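Local coordinates for TIR-NB-LRR type resistance protein RPV1 (Vitis rotundifolia, PDB 5KU7) that forms the TIR domain of a plant TIR-NB-LRR resistance protein, a flavodoxin-like fold in which helices flank a parallel beta sheet, at residues E70-A73 with C78-E81; K84-Q89 with R134-E139. All blocks are in the same frame, centred on the assembly; numbering follows the deposited sequence.

Interaction 1. Residues E70-A73 with C78-E81; sequences ENYA and CLDE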
loop_
_atom_site.group_PDB
_atom_site.type_symbol
_atom_site.label_atom_id
_atom_site.label_comp_id
_atom_site.label_asym_id
_atom_site.label_seq_id
_atom_site.Cartn_x
_atom_site.Cartn_y
_atom_site.Cartn_z
ATOM N N GLU A 70 -6.368 -4.726 12.328
ATOM C CA GLU A 70 -6.875 -4.217 13.601
ATOM C C GLU A 70 -8.340 -4.558 13.892
ATOM O O GLU A 70 -8.687 -4.897 15.034
ATOM C CB GLU A 70 -6.690 -2.698 13.652
ATOM C CG GLU A 70 -6.790 -2.095 15.053
ATOM C CD GLU A 70 -6.867 -0.579 15.023
ATOM O OE1 GLU A 70 -6.887 -0.017 13.912
ATOM O OE2 GLU A 70 -6.888 0.051 16.100
ATOM N N ASN A 71 -9.188 -4.486 12.866
ATOM C CA ASN A 71 -10.619 -4.630 13.077
ATOM C C ASN A 71 -11.224 -5.848 12.411
ATOM O O ASN A 71 -12.432 -5.886 12.172
ATOM C CB ASN A 71 -11.342 -3.379 12.603
ATOM C CG ASN A 71 -10.883 -2.147 13.335
ATOM O OD1 ASN A 71 -11.139 -1.996 14.528
ATOM N ND2 ASN A 71 -10.196 -1.255 12.629
ATOM N N TYR A 72 -10.382 -6.834 12.109
ATOM C CA TYR A 72 -10.827 -8.080 11.488
ATOM C C TYR A 72 -11.929 -8.781 12.300
ATOM O O TYR A 72 -12.946 -9.196 11.754
ATOM C CB TYR A 72 -9.632 -9.006 11.306
ATOM C CG TYR A 72 -9.894 -10.286 10.557
ATOM C CD1 TYR A 72 -10.419 -11.406 11.209
ATOM C CD2 TYR A 72 -9.561 -10.402 9.219
ATOM C CE1 TYR A 72 -10.625 -12.589 10.537
ATOM C CE2 TYR A 72 -9.774 -11.585 8.536
ATOM C CZ TYR A 72 -10.305 -12.677 9.201
ATOM O OH TYR A 72 -10.514 -13.863 8.527
ATOM N N ALA A 73 -11.727 -8.902 13.608
ATOM C CA ALA A 73 -12.697 -9.595 14.447
ATOM C C ALA A 73 -13.959 -8.762 14.641
ATOM O O ALA A 73 -14.948 -9.260 15.178
ATOM C CB ALA A 73 -12.083 -9.956 15.800
ATOM N N CYS A 78 -16.093 -11.729 8.541
ATOM C CA CYS A 78 -14.697 -12.167 8.596
ATOM C C CYS A 78 -14.556 -13.420 9.497
ATOM O O CYS A 78 -13.894 -14.410 9.131
ATOM C CB CYS A 78 -13.789 -11.029 9.096
ATOM S SG CYS A 78 -13.476 -9.708 7.840
ATOM N N LEU A 79 -15.196 -13.387 10.666
ATOM C CA LEU A 79 -15.077 -14.499 11.610
ATOM C C LEU A 79 -15.716 -15.773 11.054
ATOM O O LEU A 79 -15.150 -16.865 11.176
ATOM C CB LEU A 79 -15.688 -14.133 12.972
ATOM C CG LEU A 79 -14.871 -13.109 13.752
ATOM C CD1 LEU A 79 -15.459 -12.830 15.112
ATOM C CD2 LEU A 79 -13.424 -13.573 13.896
ATOM N N ASP A 80 -16.894 -15.644 10.455
ATOM C CA ASP A 80 -17.570 -16.815 9.886
ATOM C C ASP A 80 -16.728 -17.350 8.736
ATOM O O ASP A 80 -16.630 -18.555 8.530
ATOM C CB ASP A 80 -18.984 -16.467 9.423
ATOM C CG ASP A 80 -19.955 -16.350 10.575
ATOM O OD1 ASP A 80 -19.696 -16.960 11.640
ATOM O OD2 ASP A 80 -20.983 -15.652 10.424
ATOM N N GLU A 81 -16.117 -16.426 7.999
ATOM C CA GLU A 81 -15.159 -16.751 6.948
ATOM C C GLU A 81 -14.024 -17.620 7.459
ATOM O O GLU A 81 -13.675 -18.651 6.872
ATOM C CB GLU A 81 -14.570 -15.469 6.370
ATOM C CG GLU A 81 -14.253 -15.547 4.918
ATOM C CD GLU A 81 -14.094 -14.182 4.314
ATOM O OE1 GLU A 81 -13.034 -13.551 4.551
ATOM O OE2 GLU A 81 -15.048 -13.724 3.634
#

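Interaction 2. Residues K84-Q89 with R134-E139; sequences KIMECQ and RTALTE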
loop_
_atom_site.group_PDB
_atom_site.type_symbol
_atom_site.label_atom_id
_atom_site.label_comp_id
_atom_site.label_asym_id
_atom_site.label_seq_id
_atom_site.Cartn_x
_atom_site.Cartn_y
_atom_site.Cartn_z
ATOM N N LYS A 84 -14.913 -21.253 8.439
ATOM C CA LYS A 84 -14.974 -22.077 7.237
ATOM C C LYS A 84 -13.577 -22.460 6.763
ATOM O O LYS A 84 -13.325 -23.606 6.408
ATOM C CB LYS A 84 -15.701 -21.343 6.105
ATOM C CG LYS A 84 -15.797 -22.172 4.834
ATOM C CD LYS A 84 -16.677 -23.446 5.092
ATOM C CE LYS A 84 -16.785 -24.315 3.843
ATOM N NZ LYS A 84 -17.747 -25.466 4.010
ATOM N N ILE A 85 -12.678 -21.483 6.756
ATOM C CA ILE A 85 -11.301 -21.682 6.324
ATOM C C ILE A 85 -10.606 -22.738 7.163
ATOM O O ILE A 85 -9.922 -23.615 6.645
ATOM C CB ILE A 85 -10.511 -20.356 6.406
ATOM C CG1 ILE A 85 -10.948 -19.429 5.271
ATOM C CG2 ILE A 85 -9.017 -20.605 6.339
ATOM C CD1 ILE A 85 -10.583 -17.960 5.475
ATOM N N MET A 86 -10.797 -22.658 8.469
ATOM C CA MET A 86 -10.155 -23.598 9.363
ATOM C C MET A 86 -10.778 -24.994 9.286
ATOM O O MET A 86 -10.083 -25.997 9.479
ATOM C CB MET A 86 -10.199 -23.049 10.782
ATOM C CG MET A 86 -9.437 -21.734 10.926
ATOM S SD MET A 86 -7.753 -21.810 10.252
ATOM C CE MET A 86 -7.042 -23.088 11.279
ATOM N N GLU A 87 -12.082 -25.054 9.005
ATOM C CA GLU A 87 -12.783 -26.326 8.788
ATOM C C GLU A 87 -12.259 -27.047 7.548
ATOM O O GLU A 87 -12.085 -28.263 7.554
ATOM C CB GLU A 87 -14.290 -26.084 8.669
ATOM C CG GLU A 87 -14.943 -25.648 9.973
ATOM C CD GLU A 87 -16.438 -25.451 9.855
ATOM O OE1 GLU A 87 -16.968 -25.524 8.726
ATOM O OE2 GLU A 87 -17.084 -25.232 10.900
ATOM N N CYS A 88 -12.028 -26.296 6.474
ATOM C CA CYS A 88 -11.481 -26.866 5.243
ATOM C C CYS A 88 -10.059 -27.317 5.487
ATOM O O CYS A 88 -9.511 -28.133 4.750
ATOM C CB CYS A 88 -11.487 -25.850 4.103
ATOM S SG CYS A 88 -13.111 -25.328 3.610
ATOM N N GLN A 89 -9.468 -26.756 6.530
ATOM C CA GLN A 89 -8.096 -27.042 6.890
ATOM C C GLN A 89 -7.997 -28.410 7.551
ATOM O O GLN A 89 -7.099 -29.186 7.244
ATOM C CB GLN A 89 -7.581 -25.938 7.806
ATOM C CG GLN A 89 -6.120 -25.658 7.688
ATOM C CD GLN A 89 -5.349 -26.124 8.877
ATOM O OE1 GLN A 89 -5.851 -26.895 9.687
ATOM N NE2 GLN A 89 -4.133 -25.616 9.024
ATOM N N ARG A 134 -13.557 -17.891 18.658
ATOM C CA ARG A 134 -12.348 -17.823 19.474
ATOM C C ARG A 134 -11.397 -18.946 19.089
ATOM O O ARG A 134 -10.177 -18.775 19.056
ATOM C CB ARG A 134 -12.679 -17.925 20.969
ATOM C CG ARG A 134 -13.533 -16.789 21.509
ATOM C CD ARG A 134 -13.388 -16.648 23.023
ATOM N NE ARG A 134 -12.585 -15.466 23.320
ATOM C CZ ARG A 134 -13.068 -14.313 23.774
ATOM N NH1 ARG A 134 -14.368 -14.187 24.027
ATOM N NH2 ARG A 134 -12.242 -13.289 23.990
ATOM N N THR A 135 -11.967 -20.109 18.812
ATOM C CA THR A 135 -11.173 -21.261 18.430
ATOM C C THR A 135 -10.494 -21.036 17.076
ATOM O O THR A 135 -9.306 -21.323 16.904
ATOM C CB THR A 135 -12.040 -22.524 18.386
ATOM O OG1 THR A 135 -12.352 -22.916 19.724
ATOM C CG2 THR A 135 -11.313 -23.656 17.697
ATOM N N ALA A 136 -11.245 -20.499 16.122
ATOM C CA ALA A 136 -10.717 -20.288 14.776
ATOM C C ALA A 136 -9.592 -19.232 14.749
ATOM O O ALA A 136 -8.608 -19.377 14.013
ATOM C CB ALA A 136 -11.830 -19.907 13.840
ATOM N N LEU A 137 -9.747 -18.174 15.545
ATOM C CA LEU A 137 -8.705 -17.159 15.679
ATOM C C LEU A 137 -7.451 -17.768 16.281
ATOM O O LEU A 137 -6.358 -17.632 15.732
ATOM C CB LEU A 137 -9.181 -15.992 16.545
ATOM C CG LEU A 137 -10.190 -15.047 15.903
ATOM C CD1 LEU A 137 -10.733 -14.076 16.944
ATOM C CD2 LEU A 137 -9.568 -14.298 14.720
ATOM N N THR A 138 -7.632 -18.467 17.399
ATOM C CA THR A 138 -6.525 -19.050 18.146
ATOM C C THR A 138 -5.740 -20.068 17.323
ATOM O O THR A 138 -4.506 -20.061 17.327
ATOM C CB THR A 138 -7.039 -19.730 19.432
ATOM O OG1 THR A 138 -7.763 -18.775 20.213
ATOM C CG2 THR A 138 -5.880 -20.286 20.266
ATOM N N GLU A 139 -6.453 -20.941 16.618
ATOM C CA GLU A 139 -5.811 -21.916 15.736
ATOM C C GLU A 139 -5.070 -21.231 14.577
ATOM O O GLU A 139 -3.903 -21.521 14.304
ATOM C CB GLU A 139 -6.845 -22.909 15.195
ATOM C CG GLU A 139 -7.378 -23.870 16.256
ATOM C CD GLU A 139 -8.330 -24.903 15.693
ATOM O OE1 GLU A 139 -8.570 -24.893 14.471
ATOM O OE2 GLU A 139 -8.826 -25.744 16.471
#

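Interaction 1. Residues E70-A73 with C78-E81
Cys-78 lies over one face of the Tyr-72 ring, its CB 3.8 Å from the ring centroid in a CH-pi contact 11° off the normal. The pair bridges the loop that leaves strand 61-68 of the flavodoxin-like TIR fold and the first turns of helix 76-91. The cysteine SG is over the same face, 4.3 Å from the Tyr-72 centroid, a sulfur-aromatic contact to which polarisable sulfur is well suited. Small size matters too, since Cys-78 CB sits 3.3 Å from Tyr-72 O. Tyr-72 reaches the helix because its CG is anti to the backbone N (chi1 -174°); its hydroxyl is hydrogen-bonded to Ser-13 on strand 8-14, a bond that fixes the polar end of a buried ring. One residue on, Leu-79 brings its branch to Ala-73, a small residue that itself packs on Phe-115 and Ala-118 of helix 113-122. The two leucine methyls divide their contacts: Leu-79 CD2 packs 4.3 Å from Ala-73 CB, while CD1 approaches Ala-73 O at 3.6 Å. Further along, Glu-81 hydrogen-bonds through OE1 to the same Ser-13 OG, which thus joins the glutamate to the tyrosine OH.

Interaction 2. Residues K84-Q89 with R134-E139
Met-86 lays its side chain over Ala-136 and on to the base of Glu-139, so that one residue of helix 76-91 spans nearly one turn of helix 130-141. The inner half of the chain does the first part of the work: CG of Met-86 is 4.2 Å from the Ala-136 methyl and 4.0 Å from Ala-136 O. Alanine suits the spot because its short side chain lets the backbones come near, with CA of Met-86 and CA of Ala-136 6.4 Å apart. The same methyl also touches Leu-82 and Val-83, one turn earlier on the methionine's own helix. Both helices belong to the layers that flank the parallel sheet of the flavodoxin-like TIR fold, and here they meet through apolar side chains, with no hydrogen bond between the two segments. On the sheet-facing side of helix 76-91, Ile-85 packs on Val-96 of strand 95-101. The flexible, unbranched methionine can fold to follow its neighbour: chi2 (-51°) and chi3 (-61°) are both bent, which brings CE round to Glu-139 CB at 3.9 Å. Glu-139 runs the opposite way alongside it, extended beyond CG, and its OE1 passes 4.0 Å from the same Met-86 CE. A glutamate fits this margin, where its methylene part meets the apolar methyl and its carboxylate forms a long, weak ion pair with Lys-90. Farther round helix 76-91, Glu-87 is salt-bridged to Arg-132, another tie between the two helices.

Helix 76-91 is common to both contacts, whose centres lie 12 Å apart. Interaction 1 comes first along the chain and is local, joining the start of this helix to the loop just before it; interaction 2 follows and is long-range, bringing in helix 130-141 across 44 intervening residues that include strand 95-101. The two meet directly, for Leu-79 CD2 of interaction 1 packs 4.0 Å from Leu-137 CD2 of interaction 2. Within a single TIR domain the helix thus packs on the loop after strand 61-68 with its early turns and on helix 130-141 with its later ones, the leucine pair linking the two contacts.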